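PDB 1UPT: golgin subfamily A member 4 from Homo sapiens, which takes part in vesicular trafficking at the Golgi, including endosome-to-Golgi transport, and is represented here by its small-GTPase-binding GRIP domain. Local coordinates for residues B[8-13]-B[32-37]. Sequence-based numbering, arbitrary orientation.
Sequences EYLRKV and TVLKFP
Leu10 and Val33 meet where helix 5-18 packs against the C-terminal end of helix 23-33, their CA atoms 7.7 Å apart. Leu10 starts with its CB directed at the other helix. Its CG comes next, 3.8 Å from Val33 CG1, and there the chain forks. CD2 stays with Val33, 3.8 Å from CG1 and only slightly farther from CB, while CD1 leans over to Leu34 and sits 3.9 Å from its CD2. The two leucine branches thus serve two successive residues of 32-37, and the Leu10 and Val33 side chains lie side by side, pointing opposite ways. Val33 is divided in the same manner: CG1, anti to the backbone N (chi1 170°), faces Leu10, whereas CG2, beside that N, goes to Tyr9. It approaches the tyrosine ring obliquely on its CD2-CE2 side, 4.0 Å from CE2. Leu34 points its CB past helix 5-18, but chi1 of -73° swings the isopropyl end back to Leu10 CD1. All four residues are buried and the touching atoms are carbons, so the seam between the segments is apolar. The one polar tip among the four residues, Tyr9 OH, is hydrogen-bonded to an aromatic side chain of another protein's chain; an aromatic side chain of that protein also packs on Val33. The helix ends at Val33 in a Schellman motif, in which Phe36 N bonds Thr31 O, Lys35 N bonds Thr32 O at 3.1 Å, and Lys35, at positive phi, is the C' residue. Leu34 O accepts a hydrogen bond from Arg11 NH1 of the second subunit, and Leu34 of that subunit packs on Leu10. The seam therefore joins the first two helices of the three-helix GRIP domain, between its dimer interface and the surface that meets the partner protein.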
loop_
_atom_site.group_PDB
_atom_site.type_symbol
_atom_site.label_atom_id
_atom_site.label_comp_id
_atom_site.label_asym_id
_atom_site.label_seq_id
_atom_site.Cartn_x
_atom_site.Cartn_y
_atom_site.Cartn_z
ATOM N N GLU B 8 -6.655 6.135 3.455
ATOM C CA GLU B 8 -7.106 7.103 2.468
ATOM C C GLU B 8 -5.942 7.569 1.587
ATOM O O GLU B 8 -6.054 7.646 0.369
ATOM C CB GLU B 8 -7.720 8.310 3.161
ATOM C CG GLU B 8 -8.541 9.198 2.237
ATOM C CD GLU B 8 -9.352 10.252 3.007
ATOM O OE1 GLU B 8 -9.488 10.147 4.266
ATOM O OE2 GLU B 8 -9.873 11.182 2.343
ATOM N N TYR B 9 -4.818 7.846 2.224
ATOM C CA TYR B 9 -3.635 8.312 1.509
ATOM C C TYR B 9 -3.163 7.216 0.567
ATOM O O TYR B 9 -2.957 7.453 -0.602
ATOM C CB TYR B 9 -2.540 8.692 2.506
ATOM C CG TYR B 9 -1.419 9.449 1.869
ATOM C CD1 TYR B 9 -1.400 10.823 1.882
ATOM C CD2 TYR B 9 -0.413 8.789 1.213
ATOM C CE1 TYR B 9 -0.354 11.541 1.295
ATOM C CE2 TYR B 9 0.634 9.497 0.604
ATOM C CZ TYR B 9 0.645 10.854 0.636
ATOM O OH TYR B 9 1.660 11.540 0.043
ATOM N N LEU B 10 -3.043 6.004 1.084
ATOM C CA LEU B 10 -2.575 4.851 0.310
ATOM C C LEU B 10 -3.470 4.493 -0.861
ATOM O O LEU B 10 -2.962 4.024 -1.877
ATOM C CB LEU B 10 -2.397 3.607 1.201
ATOM C CG LEU B 10 -1.060 3.345 1.905
ATOM C CD1 LEU B 10 -1.110 1.997 2.544
ATOM C CD2 LEU B 10 0.101 3.384 0.923
ATOM N N ARG B 11 -4.782 4.704 -0.745
ATOM C CA ARG B 11 -5.709 4.436 -1.851
ATOM C C ARG B 11 -5.516 5.372 -3.027
ATOM O O ARG B 11 -5.554 4.947 -4.180
ATOM C CB ARG B 11 -7.183 4.525 -1.384
ATOM C CG ARG B 11 -7.693 3.298 -0.649
ATOM C CD ARG B 11 -9.237 3.225 -0.581
ATOM N NE ARG B 11 -9.779 4.310 0.239
ATOM C CZ ARG B 11 -9.946 4.272 1.554
ATOM N NH1 ARG B 11 -9.610 3.201 2.255
ATOM N NH2 ARG B 11 -10.434 5.337 2.184
ATOM N N LYS B 12 -5.315 6.648 -2.736
ATOM C CA LYS B 12 -5.035 7.645 -3.761
ATOM C C LYS B 12 -3.738 7.284 -4.498
ATOM O O LYS B 12 -3.683 7.262 -5.724
ATOM C CB LYS B 12 -4.921 9.024 -3.096
ATOM C CG LYS B 12 -4.365 10.121 -3.989
ATOM C CD LYS B 12 -5.463 10.929 -4.684
ATOM C CE LYS B 12 -4.949 11.506 -5.996
ATOM N NZ LYS B 12 -6.018 12.206 -6.726
ATOM N N VAL B 13 -2.716 6.963 -3.720
ATOM C CA VAL B 13 -1.389 6.676 -4.251
ATOM C C VAL B 13 -1.368 5.325 -4.991
ATOM O O VAL B 13 -0.785 5.191 -6.064
ATOM C CB VAL B 13 -0.391 6.713 -3.088
ATOM C CG1 VAL B 13 0.912 6.105 -3.459
ATOM C CG2 VAL B 13 -0.235 8.130 -2.608
ATOM N N THR B 32 7.662 4.331 1.430
ATOM C CA THR B 32 7.830 5.222 2.592
ATOM C C THR B 32 6.668 5.125 3.581
ATOM O O THR B 32 6.890 4.938 4.790
ATOM C CB THR B 32 7.985 6.680 2.121
ATOM O OG1 THR B 32 9.172 6.813 1.331
ATOM C CG2 THR B 32 8.224 7.669 3.297
ATOM N N VAL B 33 5.447 5.238 3.073
ATOM C CA VAL B 33 4.242 5.171 3.910
ATOM C C VAL B 33 4.222 3.865 4.715
ATOM O O VAL B 33 3.939 3.878 5.914
ATOM C CB VAL B 33 2.929 5.277 3.085
ATOM C CG1 VAL B 33 1.696 4.958 3.959
ATOM C CG2 VAL B 33 2.776 6.647 2.431
ATOM N N LEU B 34 4.545 2.751 4.066
ATOM C CA LEU B 34 4.487 1.433 4.693
ATOM C C LEU B 34 5.792 1.014 5.360
ATOM O O LEU B 34 5.926 -0.114 5.782
ATOM C CB LEU B 34 4.045 0.386 3.660
ATOM C CG LEU B 34 2.558 0.451 3.275
ATOM C CD1 LEU B 34 2.323 -0.347 2.022
ATOM C CD2 LEU B 34 1.651 -0.044 4.413
ATOM N N LYS B 35 6.765 1.925 5.432
ATOM C CA LYS B 35 7.989 1.693 6.202
ATOM C C LYS B 35 8.768 0.439 5.787
ATOM O O LYS B 35 9.219 -0.342 6.634
ATOM C CB LYS B 35 7.648 1.631 7.686
ATOM C CG LYS B 35 6.572 2.624 8.115
ATOM C CD LYS B 35 7.099 3.717 8.985
ATOM C CE LYS B 35 5.981 4.336 9.831
ATOM N NZ LYS B 35 6.192 5.784 9.998
ATOM N N PHE B 36 8.937 0.279 4.481
ATOM C CA PHE B 36 9.706 -0.820 3.908
ATOM C C PHE B 36 11.161 -0.623 4.303
ATOM O O PHE B 36 11.605 0.526 4.411
ATOM C CB PHE B 36 9.689 -0.794 2.366
ATOM C CG PHE B 36 8.528 -1.496 1.730
ATOM C CD1 PHE B 36 7.229 -1.066 1.961
ATOM C CD2 PHE B 36 8.740 -2.506 0.797
ATOM C CE1 PHE B 36 6.159 -1.674 1.347
ATOM C CE2 PHE B 36 7.673 -3.125 0.177
ATOM C CZ PHE B 36 6.369 -2.707 0.456
ATOM N N PRO B 37 11.904 -1.713 4.475
ATOM C CA PRO B 37 13.350 -1.629 4.717
ATOM C C PRO B 37 14.054 -1.177 3.461
ATOM O O PRO B 37 13.601 -1.499 2.369
ATOM C CB PRO B 37 13.742 -3.066 5.073
ATOM C CG PRO B 37 12.718 -3.935 4.432
ATOM C CD PRO B 37 11.437 -3.110 4.440
#